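Local coordinates for cellulosomal scaffoldin adaptor protein B (PDB 4U3S), which serves as an adaptor scaffoldin of the cellulosome, this piece being its third type II cohesin domain, which probably docks a dockerin-bearing partner, at residues Q36-Y41 and E86-L91; Y57-L62 and H82-G87; I20-K25 and V116-L121. All coordinates share one frame; numbering follows the deposited sequence.

Contact 1: Q36-Y41 and E86-L91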
# COMPACT_ATOMS: atom_id res chain seq x y z
N GLN A 36 3.19 -7.33 -5.69
CA GLN A 36 2.94 -7.17 -4.24
C GLN A 36 2.37 -8.50 -3.80
O GLN A 36 1.43 -8.99 -4.42
CB GLN A 36 1.99 -6.01 -3.94
CG GLN A 36 1.57 -5.96 -2.47
CD GLN A 36 0.72 -4.75 -2.11
OE1 GLN A 36 0.19 -4.06 -2.98
NE2 GLN A 36 0.57 -4.51 -0.82
N VAL A 37 2.92 -9.10 -2.76
CA VAL A 37 2.39 -10.36 -2.25
C VAL A 37 2.22 -10.32 -0.75
O VAL A 37 2.98 -9.65 -0.03
CB VAL A 37 3.24 -11.61 -2.64
CG1 VAL A 37 3.22 -11.85 -4.13
CG2 VAL A 37 4.67 -11.54 -2.14
N ASN A 38 1.22 -11.06 -0.29
CA ASN A 38 0.89 -11.19 1.11
C ASN A 38 1.08 -12.65 1.50
O ASN A 38 0.50 -13.55 0.90
CB ASN A 38 -0.55 -10.74 1.31
CG ASN A 38 -0.89 -10.50 2.76
OD1 ASN A 38 -0.50 -9.46 3.32
ND2 ASN A 38 -1.59 -11.47 3.38
N ILE A 39 1.86 -12.88 2.54
CA ILE A 39 2.29 -14.23 2.93
C ILE A 39 1.95 -14.47 4.39
O ILE A 39 2.21 -13.60 5.23
CB ILE A 39 3.80 -14.37 2.72
CG1 ILE A 39 4.14 -14.32 1.22
CG2 ILE A 39 4.33 -15.65 3.34
CD1 ILE A 39 5.62 -14.15 0.95
N LYS A 40 1.39 -15.63 4.67
CA LYS A 40 0.98 -16.05 6.01
C LYS A 40 1.88 -17.18 6.46
O LYS A 40 2.05 -18.17 5.73
CB LYS A 40 -0.48 -16.54 6.00
CG LYS A 40 -1.03 -16.91 7.38
CD LYS A 40 -1.25 -15.66 8.24
CE LYS A 40 -1.72 -15.97 9.65
NZ LYS A 40 -0.66 -16.55 10.52
N TYR A 41 2.42 -17.03 7.67
CA TYR A 41 3.21 -18.08 8.32
C TYR A 41 2.79 -18.14 9.79
O TYR A 41 2.08 -17.27 10.28
CB TYR A 41 4.71 -17.79 8.20
CG TYR A 41 5.21 -16.52 8.88
CD1 TYR A 41 4.98 -15.26 8.35
CD2 TYR A 41 5.94 -16.61 10.06
CE1 TYR A 41 5.45 -14.11 8.98
CE2 TYR A 41 6.42 -15.46 10.70
CZ TYR A 41 6.17 -14.21 10.14
OH TYR A 41 6.63 -13.07 10.77
N GLU A 86 1.24 -11.52 13.94
CA GLU A 86 0.15 -12.26 13.32
C GLU A 86 0.67 -13.19 12.25
O GLU A 86 -0.13 -13.82 11.53
CB GLU A 86 -0.84 -11.29 12.69
CG GLU A 86 -1.43 -10.29 13.65
CD GLU A 86 -2.35 -9.30 12.97
OE1 GLU A 86 -3.00 -9.68 11.97
OE2 GLU A 86 -2.42 -8.15 13.44
N GLY A 87 1.99 -13.25 12.08
CA GLY A 87 2.58 -14.05 11.01
C GLY A 87 2.16 -13.63 9.62
O GLY A 87 1.81 -14.48 8.79
N ILE A 88 2.15 -12.32 9.36
CA ILE A 88 1.83 -11.81 8.02
C ILE A 88 3.00 -10.98 7.51
O ILE A 88 3.44 -10.06 8.21
CB ILE A 88 0.56 -10.94 7.98
CG1 ILE A 88 -0.65 -11.82 8.25
CG2 ILE A 88 0.39 -10.29 6.59
CD1 ILE A 88 -1.86 -11.07 8.76
N LEU A 89 3.51 -11.34 6.33
CA LEU A 89 4.43 -10.48 5.58
C LEU A 89 3.71 -9.91 4.36
O LEU A 89 2.89 -10.59 3.71
CB LEU A 89 5.65 -11.25 5.09
CG LEU A 89 6.41 -12.05 6.13
CD1 LEU A 89 7.60 -12.74 5.48
CD2 LEU A 89 6.81 -11.16 7.30
N ASN A 90 4.01 -8.65 4.07
CA ASN A 90 3.57 -8.04 2.85
C ASN A 90 4.74 -7.33 2.19
O ASN A 90 5.33 -6.42 2.77
CB ASN A 90 2.43 -7.09 3.13
CG ASN A 90 1.73 -6.71 1.87
OD1 ASN A 90 2.18 -5.85 1.13
ND2 ASN A 90 0.61 -7.35 1.62
N LEU A 91 5.07 -7.79 1.00
CA LEU A 91 6.29 -7.42 0.29
C LEU A 91 5.91 -6.86 -1.06
O LEU A 91 4.99 -7.36 -1.69
CB LEU A 91 7.10 -8.71 0.03
CG LEU A 91 7.24 -9.75 1.13
CD1 LEU A 91 7.81 -11.03 0.58
CD2 LEU A 91 8.21 -9.14 2.12
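Three side-chain amides, Q36, N90 and N38, form a relay across the two strands, with N90 in the middle using both ends of its amide. Its OD1 accepts from Q36 NE2 at 2.9 Å, while its ND2 gives an almost straight bond (174°) to N38 OD1, lying on a lone pair in the carbonyl plane. The Q36 and N90 amide planes stand nearly perpendicular, at 89°, so the chain of amides twists as it runs. Q36 reaches N90 because its extended side chain leaves with CG anti to the backbone N (chi1 172°). Beyond the relay, Q36 OE1 bonds to the backbone of another protein chain, and N38 ND2 gives to E131 O.

Underneath lies regular antiparallel pairing. V37/L91 and I39/L89 are hydrogen-bonded pairs, and Y41 N continues the ladder to G87 O. The face carrying V37, I39, L89 and L91 is apolar, with I39 CD1 against L91 CD1 at 3.8 Å.

At the other end, K40 bends round at chi2 and chi4 until NZ donates to E86 O at 3.0 Å and to Y41 O at 2.8 Å, joining a carbonyl of its own segment to one of the facing segment. The Y41 ring lies with one face over G87 CA, a CH-pi contact of 3.7 Å to the centroid, and its CE1 approaches L89 CG. G87 has positive phi; with I88 it faces K83 as a G1 beta bulge. The arrangement belongs to the cohesin beta-sandwich, and the polar face of this sheet is consistent with the dockerin-binding surface of cohesins.

Contact 2: Y57-L62 and H82-G87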
# COMPACT_ATOMS: atom_id res chain seq x y z
N TYR A 57 13.29 -9.90 10.95
CA TYR A 57 12.43 -8.89 10.41
C TYR A 57 11.71 -8.14 11.51
O TYR A 57 11.19 -8.76 12.45
CB TYR A 57 11.32 -9.50 9.53
CG TYR A 57 11.70 -9.81 8.09
CD1 TYR A 57 13.02 -9.78 7.66
CD2 TYR A 57 10.72 -10.11 7.17
CE1 TYR A 57 13.34 -10.03 6.35
CE2 TYR A 57 11.03 -10.41 5.85
CZ TYR A 57 12.34 -10.38 5.45
OH TYR A 57 12.65 -10.66 4.14
N THR A 58 11.63 -6.84 11.33
CA THR A 58 10.66 -6.00 12.05
C THR A 58 9.52 -5.81 11.06
O THR A 58 9.57 -6.30 9.93
CB THR A 58 11.24 -4.61 12.40
OG1 THR A 58 11.46 -3.85 11.21
CG2 THR A 58 12.52 -4.74 13.19
N ASN A 59 8.49 -5.05 11.45
CA ASN A 59 7.37 -4.87 10.53
C ASN A 59 7.69 -3.96 9.33
O ASN A 59 6.83 -3.74 8.48
CB ASN A 59 6.15 -4.33 11.31
CG ASN A 59 5.47 -5.41 12.12
OD1 ASN A 59 5.61 -6.60 11.82
ND2 ASN A 59 4.71 -5.01 13.13
N SER A 60 8.93 -3.45 9.25
CA SER A 60 9.32 -2.63 8.10
C SER A 60 10.46 -3.24 7.25
O SER A 60 10.93 -2.61 6.31
CB SER A 60 9.70 -1.23 8.55
OG SER A 60 10.79 -1.28 9.45
N SER A 61 10.87 -4.46 7.58
CA SER A 61 12.06 -5.04 6.93
C SER A 61 11.81 -5.30 5.45
O SER A 61 10.75 -5.75 5.06
CB SER A 61 12.49 -6.31 7.62
OG SER A 61 12.89 -6.03 8.95
N LEU A 62 12.79 -4.99 4.61
CA LEU A 62 12.60 -5.10 3.18
C LEU A 62 13.00 -6.46 2.63
O LEU A 62 13.93 -7.09 3.12
CB LEU A 62 13.32 -3.96 2.47
CG LEU A 62 12.83 -2.58 2.92
CD1 LEU A 62 13.77 -1.49 2.44
CD2 LEU A 62 11.43 -2.31 2.41
N HIS A 82 4.75 -5.39 7.39
CA HIS A 82 4.35 -6.70 7.93
C HIS A 82 3.57 -6.57 9.23
O HIS A 82 3.49 -5.48 9.83
CB HIS A 82 5.58 -7.56 8.20
CG HIS A 82 6.63 -7.43 7.13
ND1 HIS A 82 6.36 -7.64 5.81
CD2 HIS A 82 7.90 -6.98 7.19
CE1 HIS A 82 7.44 -7.38 5.09
NE2 HIS A 82 8.39 -6.99 5.92
N LYS A 83 3.01 -7.70 9.67
CA LYS A 83 2.47 -7.84 11.02
C LYS A 83 3.07 -9.10 11.61
O LYS A 83 2.41 -10.16 11.64
CB LYS A 83 0.94 -7.91 10.98
CG LYS A 83 0.34 -6.66 10.38
CD LYS A 83 -1.16 -6.65 10.46
CE LYS A 83 -1.70 -5.42 9.77
NZ LYS A 83 -3.18 -5.36 9.88
N ILE A 84 4.32 -9.02 12.05
CA ILE A 84 5.01 -10.24 12.45
C ILE A 84 4.32 -10.99 13.61
O ILE A 84 4.37 -12.22 13.66
CB ILE A 84 6.50 -10.04 12.74
CG1 ILE A 84 6.71 -9.03 13.87
CG2 ILE A 84 7.26 -9.67 11.47
CD1 ILE A 84 8.14 -9.04 14.39
N SER A 85 3.62 -10.28 14.49
CA SER A 85 2.90 -10.92 15.61
C SER A 85 1.72 -11.80 15.14
O SER A 85 1.26 -12.70 15.85
CB SER A 85 2.40 -9.86 16.60
OG SER A 85 1.35 -9.06 16.07
N GLU A 86 1.24 -11.52 13.94
CA GLU A 86 0.15 -12.26 13.32
C GLU A 86 0.67 -13.19 12.25
O GLU A 86 -0.13 -13.82 11.53
CB GLU A 86 -0.84 -11.29 12.69
CG GLU A 86 -1.43 -10.29 13.65
CD GLU A 86 -2.35 -9.30 12.97
OE1 GLU A 86 -3.00 -9.68 11.97
OE2 GLU A 86 -2.42 -8.15 13.44
N GLY A 87 1.99 -13.25 12.08
CA GLY A 87 2.58 -14.05 11.01
C GLY A 87 2.16 -13.63 9.62
O GLY A 87 1.81 -14.48 8.79
O HOH W 1 3.57 -7.31 14.54
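H82 and N59 carry most of the polar contact between the loops 57-62 and 82-87, through backbone and side chain alike. Main chain meets main chain where H82 N donates to N59 O at 2.9 Å, a straight bond of 170°. Side chain meets main chain twice. N59 OD1 takes the backbone N of I84 at 2.8 Å, its CG placed beside its own backbone N by chi1 -76°. H82 NE2 gives to S61 O at 2.8 Å; the acceptor lies near the imidazole plane, and the N-H arrives on a carbonyl lone pair. At the I84 end, a water accepts from both N59 ND2 and S85 N, joining the two loops.

Within 57-62, a type I turn from T58 to S61 presents the backbone carbonyls of N59 and S61. S60 N donates to T58 OG1 in an ST turn, and T58 N to S61 OG.

Apolar and ring contacts are slighter. The Y57 and H82 rings are nearly parallel, with planes at 14°, but slid so far apart that they hardly overlap, their centroids 5.5 Å from each other. I84 CG2 lies 4.5 Å from Y57 CB.

On its remaining nitrogen, ND1, H82 accepts from N90 N of the neighbouring strand. Donating at NE2 and accepting at ND1, the imidazole has its ring rotation fixed from both ends, and it is probably neutral with its proton on NE2.

Contact 3: I20-K25 and V116-L121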
# COMPACT_ATOMS: atom_id res chain seq x y z
N ILE A 20 15.56 -21.25 6.50
CA ILE A 20 14.99 -21.66 5.22
C ILE A 20 14.80 -20.40 4.38
O ILE A 20 14.27 -19.40 4.87
CB ILE A 20 13.60 -22.28 5.43
CG1 ILE A 20 13.70 -23.52 6.31
CG2 ILE A 20 12.94 -22.60 4.11
CD1 ILE A 20 12.35 -23.94 6.85
N LYS A 21 15.22 -20.45 3.12
CA LYS A 21 15.10 -19.32 2.21
C LYS A 21 13.91 -19.59 1.31
O LYS A 21 13.91 -20.56 0.57
CB LYS A 21 16.36 -19.13 1.37
CG LYS A 21 17.61 -18.75 2.15
CD LYS A 21 18.78 -18.46 1.20
CE LYS A 21 20.12 -18.38 1.90
NZ LYS A 21 21.01 -17.39 1.24
N ALA A 22 12.91 -18.72 1.39
CA ALA A 22 11.73 -18.80 0.53
C ALA A 22 11.89 -17.83 -0.62
O ALA A 22 11.97 -16.63 -0.42
CB ALA A 22 10.48 -18.51 1.32
N THR A 23 11.97 -18.34 -1.82
CA THR A 23 12.09 -17.48 -2.99
C THR A 23 10.76 -17.38 -3.73
O THR A 23 10.17 -18.40 -4.13
CB THR A 23 13.16 -18.00 -3.97
OG1 THR A 23 14.45 -17.94 -3.36
CG2 THR A 23 13.17 -17.13 -5.21
N VAL A 24 10.31 -16.15 -3.93
CA VAL A 24 9.15 -15.89 -4.78
C VAL A 24 9.63 -15.82 -6.23
O VAL A 24 10.52 -15.03 -6.54
CB VAL A 24 8.44 -14.59 -4.40
CG1 VAL A 24 7.18 -14.43 -5.25
CG2 VAL A 24 8.10 -14.60 -2.92
N LYS A 25 8.98 -16.60 -7.09
CA LYS A 25 9.43 -16.82 -8.46
C LYS A 25 8.23 -16.66 -9.39
O LYS A 25 7.11 -17.09 -9.06
CB LYS A 25 10.02 -18.21 -8.60
CG LYS A 25 10.64 -18.49 -9.95
CD LYS A 25 10.52 -19.96 -10.33
CE LYS A 25 11.10 -20.21 -11.72
NZ LYS A 25 10.40 -19.45 -12.80
N VAL A 116 12.79 -14.24 1.11
CA VAL A 116 12.58 -14.02 2.54
C VAL A 116 13.14 -15.22 3.28
O VAL A 116 13.22 -16.32 2.77
CB VAL A 116 11.10 -13.71 2.91
CG1 VAL A 116 10.59 -12.55 2.07
CG2 VAL A 116 10.18 -14.88 2.69
N GLY A 117 13.60 -14.99 4.50
CA GLY A 117 14.20 -16.03 5.31
C GLY A 117 13.23 -16.44 6.40
O GLY A 117 12.47 -15.62 6.90
N PHE A 118 13.23 -17.72 6.77
CA PHE A 118 12.48 -18.20 7.92
C PHE A 118 13.38 -19.07 8.82
O PHE A 118 13.91 -20.10 8.38
CB PHE A 118 11.27 -19.01 7.48
CG PHE A 118 10.18 -18.18 6.84
CD1 PHE A 118 9.40 -17.32 7.61
CD2 PHE A 118 9.93 -18.26 5.48
CE1 PHE A 118 8.39 -16.56 7.02
CE2 PHE A 118 8.94 -17.50 4.90
CZ PHE A 118 8.15 -16.67 5.67
N LYS A 119 13.55 -18.65 10.06
CA LYS A 119 14.32 -19.43 11.02
C LYS A 119 13.35 -20.25 11.84
O LYS A 119 12.35 -19.74 12.33
CB LYS A 119 15.15 -18.53 11.93
CG LYS A 119 15.91 -19.32 12.96
CD LYS A 119 16.51 -18.45 14.03
CE LYS A 119 17.79 -17.79 13.56
NZ LYS A 119 18.52 -17.27 14.74
N ALA A 120 13.63 -21.54 11.95
CA ALA A 120 12.77 -22.43 12.72
C ALA A 120 12.88 -22.18 14.22
O ALA A 120 13.98 -22.13 14.77
CB ALA A 120 13.08 -23.88 12.39
N LEU A 121 11.74 -21.98 14.86
CA LEU A 121 11.65 -21.83 16.31
C LEU A 121 11.27 -23.15 16.92
O LEU A 121 11.70 -23.47 18.02
CB LEU A 121 10.58 -20.80 16.68
CG LEU A 121 10.76 -19.43 16.04
CD1 LEU A 121 9.58 -18.53 16.39
CD2 LEU A 121 12.08 -18.80 16.47
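A22 CB sits at the edge of the F118 ring, near its plane, 4.0 Å from CE2, and the same methyl touches V116 CG2 at 3.9 Å. F118 and V116 thus meet the alanine from neighbouring positions on one face of the sheet, shared with I20. With CG beside its own backbone N (chi1 -70°), the phenyl leaves the sheet leaning back towards the V116 end, so that CE2 reaches A22 CB. I20, paired directly with F118, meets the carbonyl of that residue rather than its ring: I20 CB rests 3.7 Å from F118 O, and the side chain also packs on F9 of strand 4-9. On the other face K21 lies opposite G117, which has no side chain to meet it.

The backbone ladder sets which side chains share a face. I20/F118 and A22/V116 are antiparallel hydrogen-bonded pairs, each with two bonds, and K21/G117 is the non-hydrogen-bonded pair between them. I20 N donates to F118 O almost straight, at 175°. The short strand segments run antiparallel at 150°. In chemical terms, main-chain groups do all the polar matching, leaving the buried face of I20, A22, V116 and F118 hydrocarbon, as befits the interior of the cohesin sandwich.

In the fold
Contacts 1 and 2 adjoin, their centres about 8 Å apart, and share E86 and G87, the end of the turn that leads into strand 88-95. A probable hydrogen bond from K83 N to I88 O, at 2.8 Å, ties them, and H82 serves both. Contact 3, centred about 12 Å from contact 1, belongs to the facing sheet; the two meet through the core, with L91 CD1 3.5 Å from V116 CG1 and Y41 CG 3.7 Å from F118 CE1. Contact 2 reaches contact 3 through Y57 OH, 3.5 Å from V116 CG1. The partner protein chain reaches contact 1, while no other protein chain touches contact 3.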